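Local coordinates for protein deoxyhypusine synthase, putative (Entamoeba histolytica, PDB 7L9R) that probably acts as a deoxyhypusine synthase, an NAD-dependent transferase that would move the aminobutyl group of spermidine onto a lysine of the initiation factor eIF5A, at residues 40-43 against 44-47; 58-61 against 62-66. All blocks are in the same frame, centred on the assembly; numbering follows the deposited sequence.

Interaction 1: residues 40-43 against 44-47; sequences LVNS and YLTT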
ATOM      1  N   LEU B  40     -25.955 -13.282   7.810  1.00 42.91           N
ATOM      2  CA  LEU B  40     -25.062 -12.479   6.977  1.00 49.14           C
ATOM      3  C   LEU B  40     -23.720 -12.255   7.666  1.00 51.01           C
ATOM      4  O   LEU B  40     -22.663 -12.336   7.030  1.00 50.93           O
ATOM      5  CB  LEU B  40     -25.714 -11.138   6.641  1.00 43.82           C
ATOM      6  CG  LEU B  40     -26.437 -11.005   5.303  1.00 54.92           C
ATOM      7  CD1 LEU B  40     -27.214  -9.705   5.263  1.00 60.68           C
ATOM      8  CD2 LEU B  40     -25.461 -11.065   4.135  1.00 50.98           C
ATOM      9  N   VAL B  41     -23.746 -11.956   8.964  1.00 46.96           N
ATOM     10  CA  VAL B  41     -22.511 -11.748   9.711  1.00 51.50           C
ATOM     11  C   VAL B  41     -21.718 -13.047   9.801  1.00 53.58           C
ATOM     12  O   VAL B  41     -20.521 -13.083   9.489  1.00 60.31           O
ATOM     13  CB  VAL B  41     -22.826 -11.167  11.099  1.00 49.98           C
ATOM     14  CG1 VAL B  41     -21.642 -11.327  12.034  1.00 57.00           C
ATOM     15  CG2 VAL B  41     -23.218  -9.713  10.969  1.00 45.13           C
ATOM     16  N   ASN B  42     -22.378 -14.140  10.195  1.00 48.66           N
ATOM     17  CA  ASN B  42     -21.683 -15.421  10.287  1.00 56.03           C
ATOM     18  C   ASN B  42     -21.168 -15.882   8.932  1.00 57.93           C
ATOM     19  O   ASN B  42     -20.116 -16.526   8.858  1.00 58.90           O
ATOM     20  CB  ASN B  42     -22.594 -16.492  10.890  1.00 41.96           C
ATOM     21  CG  ASN B  42     -22.922 -16.221  12.344  1.00 62.54           C
ATOM     22  OD1 ASN B  42     -22.182 -15.508  13.027  1.00 56.13           O
ATOM     23  ND2 ASN B  42     -24.033 -16.795  12.833  1.00 53.86           N
ATOM     24  N   SER B  43     -21.905 -15.585   7.859  1.00 57.70           N
ATOM     25  CA  SER B  43     -21.460 -15.951   6.517  1.00 55.68           C
ATOM     26  C   SER B  43     -20.146 -15.260   6.165  1.00 57.01           C
ATOM     27  O   SER B  43     -19.273 -15.853   5.520  1.00 57.32           O
ATOM     28  CB  SER B  43     -22.542 -15.598   5.497  1.00 58.92           C
ATOM     29  OG  SER B  43     -22.086 -15.800   4.168  1.00 73.53           O
ATOM     30  N   TYR B  44     -19.976 -14.015   6.600  1.00 52.06           N
ATOM     31  CA  TYR B  44     -18.699 -13.350   6.390  1.00 54.93           C
ATOM     32  C   TYR B  44     -17.576 -14.069   7.122  1.00 59.85           C
ATOM     33  O   TYR B  44     -16.479 -14.237   6.578  1.00 66.41           O
ATOM     34  CB  TYR B  44     -18.774 -11.898   6.848  1.00 55.83           C
ATOM     35  CG  TYR B  44     -17.424 -11.245   6.872  1.00 66.49           C
ATOM     36  CD1 TYR B  44     -16.744 -10.970   5.678  1.00 74.07           C
ATOM     37  CD2 TYR B  44     -16.802 -10.934   8.073  1.00 60.76           C
ATOM     38  CE1 TYR B  44     -15.491 -10.376   5.680  1.00 56.33           C
ATOM     39  CE2 TYR B  44     -15.542 -10.344   8.087  1.00 71.71           C
ATOM     40  CZ  TYR B  44     -14.896 -10.067   6.887  1.00 72.29           C
ATOM     41  OH  TYR B  44     -13.651  -9.479   6.902  1.00 74.64           O
ATOM     42  N   LEU B  45     -17.836 -14.517   8.351  1.00 61.22           N
ATOM     43  CA  LEU B  45     -16.803 -15.155   9.158  1.00 59.53           C
ATOM     44  C   LEU B  45     -16.331 -16.485   8.583  1.00 62.95           C
ATOM     45  O   LEU B  45     -15.260 -16.966   8.972  1.00 70.04           O
ATOM     46  CB  LEU B  45     -17.313 -15.357  10.586  1.00 61.53           C
ATOM     47  CG  LEU B  45     -17.755 -14.055  11.264  1.00 68.27           C
ATOM     48  CD1 LEU B  45     -18.323 -14.311  12.662  1.00 69.85           C
ATOM     49  CD2 LEU B  45     -16.606 -13.047  11.319  1.00 62.55           C
ATOM     50  N   THR B  46     -17.084 -17.086   7.663  1.00 59.43           N
ATOM     51  CA  THR B  46     -16.720 -18.381   7.112  1.00 58.41           C
ATOM     52  C   THR B  46     -16.440 -18.371   5.618  1.00 53.99           C
ATOM     53  O   THR B  46     -15.947 -19.379   5.101  1.00 63.23           O
ATOM     54  CB  THR B  46     -17.828 -19.418   7.382  1.00 66.69           C
ATOM     55  OG1 THR B  46     -18.939 -19.167   6.514  1.00 69.50           O
ATOM     56  CG2 THR B  46     -18.297 -19.360   8.833  1.00 69.58           C
ATOM     57  N   THR B  47     -16.743 -17.285   4.905  1.00 56.25           N
ATOM     58  CA  THR B  47     -16.547 -17.246   3.457  1.00 50.70           C
ATOM     59  C   THR B  47     -15.965 -15.933   2.946  1.00 54.48           C
ATOM     60  O   THR B  47     -15.518 -15.891   1.794  1.00 55.58           O
ATOM     61  CB  THR B  47     -17.872 -17.528   2.714  1.00 67.09           C
ATOM     62  OG1 THR B  47     -18.887 -16.614   3.147  1.00 64.16           O
ATOM     63  CG2 THR B  47     -18.362 -18.965   2.947  1.00 68.22           C
TER
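Tyr-44 and Leu-45 take up the carbonyls of Leu-40 and Val-41 in helix 37-47, a worked example of how the bonding of an alpha-helix shifts over its later residues toward weak, shared i to i+3 and i to i+4 contacts. The regular i to i+4 bonds come first: Tyr-44 N to Leu-40 O at 3.2 Å, then Leu-45 N to Val-41 O, also 3.2 Å. Beyond them the pattern frays, and Thr-46 N divides its proton weakly between Asn-42 O and Ser-43 O.

Among the side chains, Leu-45 CG rests on Val-41 O at 3.4 Å, while its CD1 lies 4.1 Å from Asn-42 OD1, an oxygen that takes a hydrogen bond from Lys-340 NZ. On another flank, Val-41 and Tyr-44 pack against helix 330-339 of their own chain and against Tyr-37 and Leu-332 of a second subunit, which places this turn at a subunit interface.

Ser-43 O receives several donors, among them a weak bond from Thr-47 N at 3.0 Å. The hydroxyl of Thr-47, held between backbone N and carbonyl carbon (chi1 55°), turns back up the helix, and its OG1 donates to Ser-43 O from above the carbonyl plane, at a doubtfully short 2.5 Å.

Interaction 2: residues 58-61 against 62-66; sequences INII and NKMLT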
ATOM      1  N   ILE B  58     -10.632 -14.709  16.729  1.00 55.73           N
ATOM      2  CA  ILE B  58     -11.660 -15.001  17.728  1.00 58.19           C
ATOM      3  C   ILE B  58     -11.193 -16.112  18.660  1.00 59.20           C
ATOM      4  O   ILE B  58     -11.370 -16.034  19.881  1.00 56.03           O
ATOM      5  CB  ILE B  58     -12.994 -15.357  17.045  1.00 56.76           C
ATOM      6  CG1 ILE B  58     -13.607 -14.110  16.407  1.00 51.55           C
ATOM      7  CG2 ILE B  58     -13.967 -15.999  18.044  1.00 52.91           C
ATOM      8  CD1 ILE B  58     -14.557 -14.417  15.278  1.00 48.87           C
ATOM      9  N   ASN B  59     -10.576 -17.157  18.101  1.00 56.93           N
ATOM     10  CA  ASN B  59     -10.088 -18.246  18.940  1.00 60.57           C
ATOM     11  C   ASN B  59      -9.000 -17.769  19.898  1.00 60.68           C
ATOM     12  O   ASN B  59      -8.999 -18.137  21.079  1.00 61.18           O
ATOM     13  CB  ASN B  59      -9.575 -19.395  18.070  1.00 61.83           C
ATOM     14  CG  ASN B  59     -10.679 -20.040  17.246  1.00 77.92           C
ATOM     15  OD1 ASN B  59     -11.858 -19.982  17.606  1.00 84.99           O
ATOM     16  ND2 ASN B  59     -10.298 -20.681  16.144  1.00 80.54           N
ATOM     17  N   ILE B  60      -8.083 -16.926  19.414  1.00 57.92           N
ATOM     18  CA  ILE B  60      -6.952 -16.502  20.235  1.00 60.76           C
ATOM     19  C   ILE B  60      -7.415 -15.593  21.371  1.00 58.91           C
ATOM     20  O   ILE B  60      -6.920 -15.695  22.500  1.00 61.04           O
ATOM     21  CB  ILE B  60      -5.882 -15.827  19.355  1.00 61.11           C
ATOM     22  CG1 ILE B  60      -5.189 -16.868  18.472  1.00 63.50           C
ATOM     23  CG2 ILE B  60      -4.848 -15.092  20.205  1.00 56.35           C
ATOM     24  CD1 ILE B  60      -4.328 -16.268  17.376  1.00 64.71           C
ATOM     25  N   ILE B  61      -8.368 -14.697  21.099  1.00 61.03           N
ATOM     26  CA  ILE B  61      -8.847 -13.794  22.144  1.00 59.29           C
ATOM     27  C   ILE B  61      -9.574 -14.575  23.232  1.00 54.62           C
ATOM     28  O   ILE B  61      -9.369 -14.331  24.426  1.00 62.59           O
ATOM     29  CB  ILE B  61      -9.730 -12.684  21.540  1.00 55.09           C
ATOM     30  CG1 ILE B  61      -8.866 -11.688  20.764  1.00 49.36           C
ATOM     31  CG2 ILE B  61     -10.495 -11.942  22.630  1.00 47.51           C
ATOM     32  CD1 ILE B  61      -9.658 -10.659  19.979  1.00 50.26           C
ATOM     33  N   ASN B  62     -10.405 -15.550  22.845  1.00 57.46           N
ATOM     34  CA  ASN B  62     -11.063 -16.384  23.850  1.00 60.70           C
ATOM     35  C   ASN B  62     -10.055 -17.163  24.682  1.00 62.44           C
ATOM     36  O   ASN B  62     -10.297 -17.418  25.868  1.00 62.96           O
ATOM     37  CB  ASN B  62     -12.051 -17.341  23.183  1.00 58.32           C
ATOM     38  CG  ASN B  62     -13.332 -16.658  22.770  1.00 57.36           C
ATOM     39  OD1 ASN B  62     -13.809 -15.745  23.444  1.00 61.77           O
ATOM     40  ND2 ASN B  62     -13.885 -17.080  21.643  1.00 58.67           N
ATOM     41  N   LYS B  63      -8.921 -17.544  24.088  1.00 58.66           N
ATOM     42  CA  LYS B  63      -7.872 -18.190  24.870  1.00 64.02           C
ATOM     43  C   LYS B  63      -7.276 -17.233  25.900  1.00 66.88           C
ATOM     44  O   LYS B  63      -6.928 -17.653  27.010  1.00 65.90           O
ATOM     45  CB  LYS B  63      -6.787 -18.739  23.946  1.00 69.72           C
ATOM     46  CG  LYS B  63      -7.229 -19.925  23.103  1.00 68.10           C
ATOM     47  CD  LYS B  63      -6.060 -20.508  22.327  1.00 78.18           C
ATOM     48  CE  LYS B  63      -6.515 -21.580  21.352  1.00 84.09           C
ATOM     49  NZ  LYS B  63      -5.359 -22.333  20.788  1.00 85.78           N
ATOM     50  N   MET B  64      -7.148 -15.946  25.556  1.00 66.72           N
ATOM     51  CA  MET B  64      -6.699 -14.968  26.546  1.00 68.48           C
ATOM     52  C   MET B  64      -7.648 -14.935  27.737  1.00 59.51           C
ATOM     53  O   MET B  64      -7.215 -14.944  28.894  1.00 61.71           O
ATOM     54  CB  MET B  64      -6.598 -13.566  25.935  1.00 59.18           C
ATOM     55  CG  MET B  64      -5.689 -13.400  24.736  1.00 61.77           C
ATOM     56  SD  MET B  64      -5.740 -11.675  24.172  1.00 55.80           S
ATOM     57  CE  MET B  64      -4.858 -11.769  22.617  1.00 51.86           C
ATOM     58  N   LEU B  65      -8.952 -14.892  27.461  1.00 58.52           N
ATOM     59  CA  LEU B  65      -9.940 -14.722  28.520  1.00 65.17           C
ATOM     60  C   LEU B  65     -10.059 -15.958  29.403  1.00 66.96           C
ATOM     61  O   LEU B  65     -10.304 -15.828  30.607  1.00 73.98           O
ATOM     62  CB  LEU B  65     -11.298 -14.374  27.906  1.00 64.70           C
ATOM     63  CG  LEU B  65     -11.335 -13.078  27.091  1.00 58.17           C
ATOM     64  CD1 LEU B  65     -12.612 -12.971  26.278  1.00 55.87           C
ATOM     65  CD2 LEU B  65     -11.185 -11.871  28.002  1.00 60.44           C
ATOM     66  N   THR B  66      -9.880 -17.154  28.839  1.00 67.10           N
ATOM     67  CA  THR B  66     -10.102 -18.401  29.567  1.00 67.78           C
ATOM     68  C   THR B  66      -8.826 -19.044  30.092  1.00 67.42           C
ATOM     69  O   THR B  66      -8.908 -20.094  30.738  1.00 71.13           O
ATOM     70  CB  THR B  66     -10.832 -19.417  28.681  1.00 67.97           C
ATOM     71  OG1 THR B  66      -9.997 -19.773  27.573  1.00 73.44           O
ATOM     72  CG2 THR B  66     -12.133 -18.840  28.159  1.00 56.73           C
TER
HETATM   73  O   HOH W   1     -13.025 -19.430  20.247  1.00 63.46           O
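Asn-62 folds its amide back over the preceding turn to lie beside Ile-58, and with it helix 51-66 illustrates how an amphipathic helix gives each of its flanks a different task. The backbone supplies the regular frame: four successive i to i+4 bonds join the 58-61 carbonyls to the amides of 62-65, from Asn-62 N on Ile-58 O to Leu-65 N on Ile-61 O at 3.1 Å.

The polar side chains make a separate set of contacts. With CG beside its own backbone N (chi1 -77°), Asn-62 brings ND2 to 3.8 Å from Ile-58 CG2. A water 2.9 Å from Asn-62 ND2 accepts its hydrogen and donates to Asn-59 OD1, bridging one turn, while Asn-62 OD1 bonds to Thr-345; the amide is thereby engaged at both ends. One turn on, Thr-66 grips Asn-62 O twice, OG1 at 2.9 Å and the backbone N at 3.0 Å, from opposite faces of the carbonyl plane. Lys-63 runs out extended, its CG 3.2 Å from Asn-59 O, to a salt bridge with Glu-322.

Apolar contacts fill the inner flank. Met-64, extended beyond CG, sends its methyl CE across Ile-60, 4.1 Å from CG2, and Ile-61 CG2 meets Leu-65 CD1 at 4.3 Å.

This apolar side packs on one part of the parallel sheet, whose 3-2-1-4-5-6 strand order is Rossmann-like: Ile-60 reaches strands 289-294 and 322-327, Ile-61 touches Val-291, and Met-64 spans from Phe-289 to Cys-87 and Ile-89 on strand 87-93, where Leu-65 also rests. The C-terminal segment beyond helix 330-339 runs past Ile-58, Asn-62 and Leu-65, with Phe-348 sharing a backbone bond with Leu-65.

Overall arrangement
Interaction 1 lies in the later part of helix 37-47 and interaction 2 forms the C-terminal half of the next helix, 51-66, so they stand in series along the chain on one side of its centre. Their centres are 19 Å apart, and the nearest atoms, about 5 Å apart, do not touch. Lys-340, just after helix 330-339, approaches both: its side chain binds Asn-42, and its carbonyl accepts a weak bond from Asn-62. The surroundings differ. Interaction 1, its centre about 26 Å from the chain centre, faces a second subunit; interaction 2, centred about 16 Å out, packs on the parallel sheet. Together they lead from the subunit interface to the face of that sheet.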